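Local coordinates for protein putative tRNA (Adenine(37)-N6)-methyltransferase (Pseudomonas aeruginosa, PDB 7BTU) that probably methylates the threonylcarbamoyl-modified adenosine at position 37 of tRNA, using S-adenosyl-L-methionine as methyl donor, at residues V11-I17 with P132-I136; D48-L53 with F115-L120; S60-F66 with G106-L112. All blocks are in the same frame, centred on the assembly; numbering follows the deposited sequence.

Contact 1. Residues V11-I17 with P132-I136; sequences VSPIGYI and PVLDI
Two backbone hydrogen bonds tie Val-133 to 11-17. Val-133 N reaches Gly-15 O at 2.9 Å almost straight, 175° at the hydrogen; its carbonyl O takes Ile-14 N at 2.8 Å in a more bent bond (136° at the hydrogen), and is also met by Pro-13 CA at 3.2 Å. Because Ile-14 and Gly-15 both face Val-133, their strand makes a classic beta bulge here. Strand 15-19 meets 132-138 antiparallel, the seam that closes the six-stranded barrel of the N-terminal domain.

Apolar contacts flank these bonds. On the face of Val-133, Ile-17 CG1 meets Val-133 CG2 at 3.6 Å, the branched residues filling space beside Leu-41. Ile-14, with CG1 set between its backbone N and carbonyl carbon (chi1 55°), sends CD1 to Ile-136 CD1 at 3.9 Å. On the face of Tyr-16 and Pro-132, Tyr-16 CE1 comes to Pro-132 CB at 3.7 Å; the ring of Pro-13 lies alongside that of Pro-132, pointing the same way. Farther along, Leu-134 CD2 meets Val-11 CG2, the side chains roughly at right angles.

Several polar groups turn to the second subunit: Asp-135 forms a salt bridge with Arg-101 of that subunit, and Asn-103 ND2 of the same second subunit donates to Ser-12 O and Leu-134 O.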
loop_
_atom_site.group_PDB
_atom_site.type_symbol
_atom_site.label_atom_id
_atom_site.label_comp_id
_atom_site.label_asym_id
_atom_site.label_seq_id
_atom_site.Cartn_x
_atom_site.Cartn_y
_atom_site.Cartn_z
ATOM N N VAL B 11 -3.424 3.437 -17.771
ATOM C CA VAL B 11 -4.411 3.271 -16.705
ATOM C C VAL B 11 -5.443 4.386 -16.827
ATOM O O VAL B 11 -5.180 5.465 -17.386
ATOM C CB VAL B 11 -3.760 3.257 -15.291
ATOM C CG1 VAL B 11 -2.751 2.096 -15.204
ATOM C CG2 VAL B 11 -3.102 4.603 -14.978
ATOM N N SER B 12 -6.625 4.134 -16.262
ATOM C CA SER B 12 -7.710 5.124 -16.248
ATOM C C SER B 12 -8.420 5.085 -14.905
ATOM O O SER B 12 -8.555 4.007 -14.314
ATOM C CB SER B 12 -8.754 4.816 -17.339
ATOM O OG SER B 12 -8.345 5.296 -18.580
ATOM N N PRO B 13 -8.899 6.222 -14.404
ATOM C CA PRO B 13 -9.516 6.204 -13.068
ATOM C C PRO B 13 -10.749 5.319 -13.082
ATOM O O PRO B 13 -11.513 5.330 -14.043
ATOM C CB PRO B 13 -9.903 7.668 -12.804
ATOM C CG PRO B 13 -9.228 8.505 -13.917
ATOM C CD PRO B 13 -8.853 7.553 -15.039
ATOM N N ILE B 14 -10.939 4.565 -11.987
ATOM C CA ILE B 14 -12.231 3.927 -11.730
ATOM C C ILE B 14 -13.195 4.873 -11.031
ATOM O O ILE B 14 -14.384 4.569 -10.926
ATOM C CB ILE B 14 -11.989 2.659 -10.898
ATOM C CG1 ILE B 14 -11.225 3.007 -9.635
ATOM C CG2 ILE B 14 -11.147 1.655 -11.741
ATOM C CD1 ILE B 14 -11.347 1.998 -8.506
ATOM N N GLY B 15 -12.709 6.012 -10.539
ATOM C CA GLY B 15 -13.594 6.944 -9.851
ATOM C C GLY B 15 -12.788 8.144 -9.378
ATOM O O GLY B 15 -11.581 8.248 -9.637
ATOM N N TYR B 16 -13.505 9.093 -8.751
ATOM C CA TYR B 16 -12.896 10.348 -8.321
ATOM C C TYR B 16 -13.293 10.606 -6.876
ATOM O O TYR B 16 -14.424 10.289 -6.475
ATOM C CB TYR B 16 -13.341 11.533 -9.194
ATOM C CG TYR B 16 -12.700 11.500 -10.565
ATOM C CD1 TYR B 16 -11.473 12.125 -10.801
ATOM C CD2 TYR B 16 -13.334 10.865 -11.635
ATOM C CE1 TYR B 16 -10.887 12.127 -12.105
ATOM C CE2 TYR B 16 -12.760 10.841 -12.900
ATOM C CZ TYR B 16 -11.544 11.453 -13.140
ATOM O OH TYR B 16 -11.006 11.402 -14.433
ATOM N N ILE B 17 -12.361 11.196 -6.117
ATOM C CA ILE B 17 -12.579 11.560 -4.717
ATOM C C ILE B 17 -13.346 12.879 -4.623
ATOM O O ILE B 17 -13.064 13.842 -5.345
ATOM C CB ILE B 17 -11.231 11.665 -3.977
ATOM C CG1 ILE B 17 -10.601 10.254 -3.849
ATOM C CG2 ILE B 17 -11.448 12.309 -2.592
ATOM C CD1 ILE B 17 -11.397 9.286 -2.893
ATOM N N PRO B 132 -8.115 11.483 -8.809
ATOM C CA PRO B 132 -8.526 10.278 -9.573
ATOM C C PRO B 132 -8.013 9.023 -8.875
ATOM O O PRO B 132 -6.836 8.932 -8.529
ATOM C CB PRO B 132 -7.854 10.447 -10.949
ATOM C CG PRO B 132 -7.229 11.852 -10.966
ATOM C CD PRO B 132 -7.003 12.199 -9.479
ATOM N N VAL B 133 -8.875 8.025 -8.733
ATOM C CA VAL B 133 -8.511 6.775 -8.055
ATOM C C VAL B 133 -8.390 5.672 -9.105
ATOM O O VAL B 133 -9.242 5.560 -9.991
ATOM C CB VAL B 133 -9.552 6.429 -6.971
ATOM C CG1 VAL B 133 -9.351 5.003 -6.383
ATOM C CG2 VAL B 133 -9.445 7.472 -5.812
ATOM N N LEU B 134 -7.352 4.830 -8.967
ATOM C CA LEU B 134 -7.115 3.696 -9.873
ATOM C C LEU B 134 -7.546 2.355 -9.336
ATOM O O LEU B 134 -7.769 1.420 -10.153
ATOM C CB LEU B 134 -5.618 3.553 -10.217
ATOM C CG LEU B 134 -4.957 4.843 -10.680
ATOM C CD1 LEU B 134 -3.437 4.636 -10.843
ATOM C CD2 LEU B 134 -5.645 5.265 -12.028
ATOM N N ASP B 135 -7.613 2.184 -8.020
ATOM C CA ASP B 135 -7.880 0.835 -7.498
ATOM C C ASP B 135 -8.389 0.976 -6.072
ATOM O O ASP B 135 -8.121 1.970 -5.400
ATOM C CB ASP B 135 -6.600 -0.028 -7.531
ATOM C CG ASP B 135 -6.874 -1.512 -7.183
ATOM O OD1 ASP B 135 -7.720 -2.100 -7.860
ATOM O OD2 ASP B 135 -6.307 -2.030 -6.183
ATOM N N ILE B 136 -9.135 -0.034 -5.631
ATOM C CA ILE B 136 -9.592 -0.242 -4.257
ATOM C C ILE B 136 -9.222 -1.678 -3.903
ATOM O O ILE B 136 -9.522 -2.599 -4.683
ATOM C CB ILE B 136 -11.124 -0.110 -4.139
ATOM C CG1 ILE B 136 -11.609 1.245 -4.676
ATOM C CG2 ILE B 136 -11.572 -0.406 -2.671
ATOM C CD1 ILE B 136 -13.077 1.227 -5.113
#

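Contact 2. Residues D48-L53 with F115-L120; sequences DQVEAL and FEAGRL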
loop_
_atom_site.group_PDB
_atom_site.type_symbol
_atom_site.label_atom_id
_atom_site.label_comp_id
_atom_site.label_asym_id
_atom_site.label_seq_id
_atom_site.Cartn_x
_atom_site.Cartn_y
_atom_site.Cartn_z
ATOM N N ASP B 48 -19.632 0.974 -11.223
ATOM C CA ASP B 48 -20.608 1.632 -10.368
ATOM C C ASP B 48 -21.738 0.712 -9.908
ATOM O O ASP B 48 -22.704 1.196 -9.324
ATOM C CB ASP B 48 -21.177 2.874 -11.067
ATOM C CG ASP B 48 -21.720 2.578 -12.430
ATOM O OD1 ASP B 48 -21.480 1.466 -12.949
ATOM O OD2 ASP B 48 -22.393 3.452 -13.003
ATOM N N GLN B 49 -21.661 -0.578 -10.178
ATOM C CA GLN B 49 -22.684 -1.527 -9.728
ATOM C C GLN B 49 -22.302 -2.113 -8.370
ATOM O O GLN B 49 -21.126 -2.227 -8.033
ATOM C CB GLN B 49 -22.885 -2.643 -10.748
ATOM C CG GLN B 49 -23.402 -2.119 -12.085
ATOM C CD GLN B 49 -24.607 -1.205 -11.922
ATOM O OE1 GLN B 49 -25.596 -1.572 -11.284
ATOM N NE2 GLN B 49 -24.528 -0.006 -12.491
ATOM N N VAL B 50 -23.301 -2.490 -7.573
ATOM C CA VAL B 50 -22.946 -2.928 -6.220
ATOM C C VAL B 50 -22.140 -4.229 -6.214
ATOM O O VAL B 50 -21.399 -4.479 -5.262
ATOM C CB VAL B 50 -24.194 -3.070 -5.321
ATOM C CG1 VAL B 50 -24.870 -4.409 -5.536
ATOM C CG2 VAL B 50 -23.784 -2.860 -3.867
ATOM N N GLU B 51 -22.203 -5.028 -7.274
ATOM C CA GLU B 51 -21.490 -6.308 -7.309
ATOM C C GLU B 51 -19.973 -6.142 -7.228
ATOM O O GLU B 51 -19.258 -7.070 -6.823
ATOM C CB GLU B 51 -21.869 -7.067 -8.589
ATOM C CG GLU B 51 -23.276 -7.704 -8.508
ATOM C CD GLU B 51 -24.426 -6.680 -8.602
ATOM O OE1 GLU B 51 -24.224 -5.572 -9.148
ATOM O OE2 GLU B 51 -25.540 -6.992 -8.105
ATOM N N ALA B 52 -19.448 -5.002 -7.651
ATOM C CA ALA B 52 -17.999 -4.828 -7.589
ATOM C C ALA B 52 -17.497 -4.668 -6.159
ATOM O O ALA B 52 -16.293 -4.835 -5.910
ATOM C CB ALA B 52 -17.614 -3.612 -8.419
ATOM N N LEU B 53 -18.401 -4.364 -5.230
ATOM C CA LEU B 53 -18.083 -4.042 -3.841
ATOM C C LEU B 53 -18.502 -5.137 -2.870
ATOM O O LEU B 53 -18.173 -5.048 -1.682
ATOM C CB LEU B 53 -18.803 -2.750 -3.458
ATOM C CG LEU B 53 -18.590 -1.540 -4.395
ATOM C CD1 LEU B 53 -19.382 -0.340 -3.846
ATOM C CD2 LEU B 53 -17.143 -1.211 -4.468
ATOM N N PHE B 115 -20.794 1.704 2.056
ATOM C CA PHE B 115 -20.799 1.838 0.613
ATOM C C PHE B 115 -22.185 1.539 0.070
ATOM O O PHE B 115 -23.031 0.950 0.747
ATOM C CB PHE B 115 -19.777 0.892 -0.021
ATOM C CG PHE B 115 -20.045 -0.564 0.235
ATOM C CD1 PHE B 115 -19.513 -1.186 1.364
ATOM C CD2 PHE B 115 -20.809 -1.323 -0.656
ATOM C CE1 PHE B 115 -19.751 -2.535 1.626
ATOM C CE2 PHE B 115 -21.020 -2.694 -0.418
ATOM C CZ PHE B 115 -20.479 -3.295 0.721
ATOM N N GLU B 116 -22.388 1.943 -1.181
ATOM C CA GLU B 116 -23.563 1.567 -1.945
ATOM C C GLU B 116 -23.094 1.477 -3.387
ATOM O O GLU B 116 -21.925 1.747 -3.678
ATOM C CB GLU B 116 -24.708 2.585 -1.781
ATOM C CG GLU B 116 -24.351 3.984 -2.390
ATOM C CD GLU B 116 -25.482 5.002 -2.212
ATOM O OE1 GLU B 116 -26.466 4.670 -1.543
ATOM O OE2 GLU B 116 -25.364 6.140 -2.692
ATOM N N ALA B 117 -23.987 1.073 -4.291
ATOM C CA ALA B 117 -23.616 1.051 -5.709
ATOM C C ALA B 117 -23.007 2.380 -6.140
ATOM O O ALA B 117 -23.615 3.436 -5.962
ATOM C CB ALA B 117 -24.852 0.747 -6.559
ATOM N N GLY B 118 -21.790 2.345 -6.655
ATOM C CA GLY B 118 -21.198 3.540 -7.206
ATOM C C GLY B 118 -20.581 4.501 -6.202
ATOM O O GLY B 118 -20.068 5.548 -6.614
ATOM N N ARG B 119 -20.515 4.149 -4.923
ATOM C CA ARG B 119 -19.967 5.124 -3.969
ATOM C C ARG B 119 -19.419 4.438 -2.719
ATOM O O ARG B 119 -20.119 3.605 -2.108
ATOM C CB ARG B 119 -21.083 6.113 -3.605
ATOM C CG ARG B 119 -20.772 7.025 -2.413
ATOM C CD ARG B 119 -21.887 8.069 -2.176
ATOM N NE ARG B 119 -22.125 8.921 -3.334
ATOM C CZ ARG B 119 -23.111 8.762 -4.210
ATOM N NH1 ARG B 119 -23.973 7.761 -4.085
ATOM N NH2 ARG B 119 -23.222 9.609 -5.228
ATOM N N LEU B 120 -18.207 4.833 -2.300
ATOM C CA LEU B 120 -17.664 4.498 -0.987
ATOM C C LEU B 120 -17.711 5.746 -0.117
ATOM O O LEU B 120 -17.336 6.838 -0.581
ATOM C CB LEU B 120 -16.193 4.066 -1.057
ATOM C CG LEU B 120 -15.774 2.917 -1.997
ATOM C CD1 LEU B 120 -14.297 2.556 -1.736
ATOM C CD2 LEU B 120 -16.632 1.777 -1.763
HETATM O O HOH W 1 -19.978 0.242 -7.307
#
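The side chains of Leu-53 and Phe-115 lie against each other, running opposite ways, and the leucine has more surface buried here than any other residue of the two segments. Its CD1 methyl touches Phe-115 CD2 at 3.6 Å, Glu-116 O at 3.3 Å and Leu-120 CD2 at 4.0 Å, while CB also lies against the phenylalanine ring. CG stands anti to the carbonyl carbon (chi1 -52°), which carries CD1 to the Phe-115 ring and the Glu-116 carbonyl, beside Leu-120. A branched, flexible aliphatic chain suits this spot, where a ring, a carbonyl and a second leucine must all be met; Leu-43 of strand 38-43, and Phe-94 of the second subunit, add to its cover.

Phe-115 leans toward the loop, its CG set between its own backbone N and carbonyl carbon (chi1 62°). Val-50 CG2 approaches this ring at its edge, near the ring plane, a loose 4.4 Å from Phe-115 CE2.

The hairpin joining strands 105-116 and 119-123 turns tightly here, a type II beta turn from Glu-116 to Arg-119. Gly-118 supplies the positive phi (81°) that such a turn asks of its third residue. Ala-117, the second, is small enough to bring its CB to 3.7 Å from Val-50 N. The polar link between loop and turn is a water, which accepts from Gly-118 N (2.9 Å) and donates to Gln-49 O (2.8 Å).

Apolar packing thus does most of the joining. The charged groups of Arg-119 and Glu-116 pair with each other, Arg-119 also bridging to Glu-42, and the water satisfies Gly-118 N and Gln-49 O, linking turn and loop by polar bonds.

Contact 3. Residues S60-F66 with G106-L112; sequences SHVWLLF and GQSVVRL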
loop_
_atom_site.group_PDB
_atom_site.type_symbol
_atom_site.label_atom_id
_atom_site.label_comp_id
_atom_site.label_asym_id
_atom_site.label_seq_id
_atom_site.Cartn_x
_atom_site.Cartn_y
_atom_site.Cartn_z
ATOM N N SER B 60 -12.804 -3.017 7.404
ATOM C CA SER B 60 -12.910 -1.679 7.999
ATOM C C SER B 60 -12.130 -0.621 7.214
ATOM O O SER B 60 -12.453 0.576 7.271
ATOM C CB SER B 60 -12.420 -1.722 9.444
ATOM O OG SER B 60 -11.048 -2.094 9.455
ATOM N N HIS B 61 -11.076 -1.033 6.500
ATOM C CA HIS B 61 -10.165 -0.094 5.868
ATOM C C HIS B 61 -9.827 -0.609 4.465
ATOM O O HIS B 61 -9.721 -1.817 4.231
ATOM C CB HIS B 61 -8.860 0.021 6.678
ATOM C CG HIS B 61 -8.996 0.695 8.016
ATOM N ND1 HIS B 61 -9.548 0.076 9.120
ATOM C CD2 HIS B 61 -8.611 1.935 8.424
ATOM C CE1 HIS B 61 -9.507 0.909 10.153
ATOM N NE2 HIS B 61 -8.950 2.049 9.754
ATOM N N VAL B 62 -9.565 0.326 3.548
ATOM C CA VAL B 62 -9.213 -0.040 2.183
ATOM C C VAL B 62 -7.983 0.732 1.760
ATOM O O VAL B 62 -7.707 1.839 2.248
ATOM C CB VAL B 62 -10.366 0.206 1.183
ATOM C CG1 VAL B 62 -11.533 -0.768 1.471
ATOM C CG2 VAL B 62 -10.861 1.689 1.194
ATOM N N TRP B 63 -7.234 0.113 0.860
ATOM C CA TRP B 63 -6.165 0.777 0.138
ATOM C C TRP B 63 -6.745 1.423 -1.094
ATOM O O TRP B 63 -7.484 0.765 -1.839
ATOM C CB TRP B 63 -5.106 -0.252 -0.269
ATOM C CG TRP B 63 -4.190 -0.720 0.836
ATOM C CD1 TRP B 63 -4.147 -1.969 1.408
ATOM C CD2 TRP B 63 -3.118 0.032 1.437
ATOM N NE1 TRP B 63 -3.140 -2.027 2.314
ATOM C CE2 TRP B 63 -2.495 -0.813 2.361
ATOM C CE3 TRP B 63 -2.623 1.359 1.257
ATOM C CZ2 TRP B 63 -1.396 -0.398 3.158
ATOM C CZ3 TRP B 63 -1.523 1.768 2.013
ATOM C CH2 TRP B 63 -0.922 0.875 2.973
ATOM N N LEU B 64 -6.370 2.685 -1.347
ATOM C CA LEU B 64 -6.669 3.339 -2.602
ATOM C C LEU B 64 -5.340 3.634 -3.290
ATOM O O LEU B 64 -4.451 4.255 -2.692
ATOM C CB LEU B 64 -7.468 4.649 -2.405
ATOM C CG LEU B 64 -8.842 4.551 -1.692
ATOM C CD1 LEU B 64 -9.519 5.934 -1.517
ATOM C CD2 LEU B 64 -9.782 3.502 -2.385
ATOM N N LEU B 65 -5.217 3.225 -4.537
ATOM C CA LEU B 65 -4.149 3.705 -5.405
ATOM C C LEU B 65 -4.745 4.843 -6.213
ATOM O O LEU B 65 -5.883 4.737 -6.720
ATOM C CB LEU B 65 -3.637 2.620 -6.393
ATOM C CG LEU B 65 -3.072 1.395 -5.701
ATOM C CD1 LEU B 65 -2.654 0.298 -6.684
ATOM C CD2 LEU B 65 -1.905 1.751 -4.757
ATOM N N PHE B 66 -3.963 5.919 -6.369
ATOM C CA PHE B 66 -4.493 7.128 -6.962
ATOM C C PHE B 66 -3.391 7.845 -7.716
ATOM O O PHE B 66 -2.204 7.505 -7.632
ATOM C CB PHE B 66 -5.106 8.028 -5.876
ATOM C CG PHE B 66 -4.072 8.540 -4.892
ATOM C CD1 PHE B 66 -3.799 7.826 -3.706
ATOM C CD2 PHE B 66 -3.408 9.726 -5.151
ATOM C CE1 PHE B 66 -2.808 8.317 -2.797
ATOM C CE2 PHE B 66 -2.415 10.262 -4.270
ATOM C CZ PHE B 66 -2.128 9.543 -3.083
ATOM N N GLY B 106 0.096 7.276 -6.039
ATOM C CA GLY B 106 0.199 7.276 -4.598
ATOM C C GLY B 106 -0.640 6.143 -4.047
ATOM O O GLY B 106 -1.452 5.554 -4.747
ATOM N N GLN B 107 -0.478 5.895 -2.748
ATOM C CA GLN B 107 -1.276 4.866 -2.108
ATOM C C GLN B 107 -1.761 5.460 -0.803
ATOM O O GLN B 107 -1.066 6.288 -0.209
ATOM C CB GLN B 107 -0.488 3.616 -1.834
ATOM C CG GLN B 107 0.682 3.928 -0.893
ATOM C CD GLN B 107 1.540 2.734 -0.621
ATOM O OE1 GLN B 107 1.857 1.940 -1.529
ATOM N NE2 GLN B 107 1.890 2.561 0.648
ATOM N N SER B 108 -2.980 5.111 -0.404
ATOM C CA SER B 108 -3.352 5.535 0.929
ATOM C C SER B 108 -4.325 4.524 1.541
ATOM O O SER B 108 -5.093 3.860 0.829
ATOM C CB SER B 108 -3.903 6.953 0.903
ATOM O OG SER B 108 -5.264 6.995 0.635
ATOM N N VAL B 109 -4.256 4.393 2.873
ATOM C CA VAL B 109 -5.183 3.534 3.609
ATOM C C VAL B 109 -6.184 4.452 4.266
ATOM O O VAL B 109 -5.804 5.488 4.838
ATOM C CB VAL B 109 -4.477 2.609 4.622
ATOM C CG1 VAL B 109 -3.472 3.347 5.482
ATOM C CG2 VAL B 109 -5.520 1.913 5.532
ATOM N N VAL B 110 -7.474 4.118 4.116
ATOM C CA VAL B 110 -8.536 4.991 4.586
ATOM C C VAL B 110 -9.570 4.117 5.253
ATOM O O VAL B 110 -9.764 2.967 4.877
ATOM C CB VAL B 110 -9.101 5.830 3.386
ATOM C CG1 VAL B 110 -9.735 4.963 2.353
ATOM C CG2 VAL B 110 -10.040 6.906 3.808
ATOM N N ARG B 111 -10.272 4.686 6.214
ATOM C CA ARG B 111 -11.358 3.982 6.867
ATOM C C ARG B 111 -12.570 3.963 5.947
ATOM O O ARG B 111 -12.955 5.001 5.390
ATOM C CB ARG B 111 -11.723 4.686 8.188
ATOM C CG ARG B 111 -12.872 3.950 8.893
ATOM C CD ARG B 111 -12.303 2.823 9.699
ATOM N NE ARG B 111 -13.178 2.481 10.825
ATOM C CZ ARG B 111 -14.255 1.723 10.687
ATOM N NH1 ARG B 111 -14.564 1.233 9.476
ATOM N NH2 ARG B 111 -15.017 1.449 11.753
ATOM N N LEU B 112 -13.154 2.764 5.750
ATOM C CA LEU B 112 -14.346 2.594 4.927
ATOM C C LEU B 112 -15.544 2.692 5.876
ATOM O O LEU B 112 -15.724 1.824 6.735
ATOM C CB LEU B 112 -14.332 1.227 4.206
ATOM C CG LEU B 112 -15.568 0.922 3.373
ATOM C CD1 LEU B 112 -15.739 1.974 2.258
ATOM C CD2 LEU B 112 -15.389 -0.493 2.682
#
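Ser-60 O is gripped by two donors from the opposite strand. Leu-112 N reaches it at 2.8 Å, tilted 29° from the carbonyl plane, whereas Arg-111 NH1 lies in that plane, on a lone pair, at 3.1 Å. The arginine gets there by bending at chi2 (84°), which lays CD over one face of the His-61 imidazole, a CH-pi contact of 3.6 Å from CD to the ring centroid. Ser-60 OG sits in plane at the edge of that imidazole, hydrogen-bonded to His-61 ND1 at 2.7 Å, and also bonds Arg-150 N of the second subunit, so the histidine is held both at its rim and over a face.

Beyond this end, strands 61-67 and 105-116 run antiparallel as neighbours in the barrel, and Val-62 with Val-110, Leu-64 with Ser-108 and Phe-66 with Gly-106 form successive hydrogen-bonded pairs, each closed by two backbone bonds. Between them come the non-hydrogen-bonded pairs, where CA-H groups lean on carbonyl oxygens.

Side chains alternate between the faces. Val-62 and Leu-64 pack on Ile-136, Leu-64 and Val-110 on Leu-122; Val-62 CG2 and Val-110 CG1 meet at 3.7 Å, pointing the same way. Ser-108, on this apolar face, directs its hydroxyl to Asp-126. Phe-66 folds over the opposite strand, its ring centroid 3.8 Å from Gly-106 CA; glycine, with no side chain, lets the ring face rest on the backbone.

The other face carries His-61, Trp-63, Leu-65, Gln-107, Val-109 and Arg-111. Val-109 CB lies over the six-membered ring of Trp-63, while the Gln-107 amide runs alongside with its plane turned 63° from the indole. Trp-63 NE1 is bonded to Asp-144, and the indole meets Trp-63 of the second subunit edge-to-face.

In the fold
All three contacts belong to the six-stranded antiparallel barrel of the N-terminal domain, their centres 12 to 16 Å apart. Along the chain they enclose one another: 60-66 with 106-112 lies between the segments of contact 2, and both lie between those of contact 1. Contacts 1 and 3 share a border, since strand 132-138 lies beside strand 61-67 and Leu-134 N probably bonds Leu-65 O. Contacts 2 and 3 both use strand 105-116, and Leu-120 packs on Leu-112; Ile-136 on Leu-120 joins contacts 1 and 2. Contact 1 closes the barrel, contact 3 pairs two of its strands, and contact 2 lays a loop against a hairpin. All three also touch the second subunit, so the barrel contributes to the dimer interface.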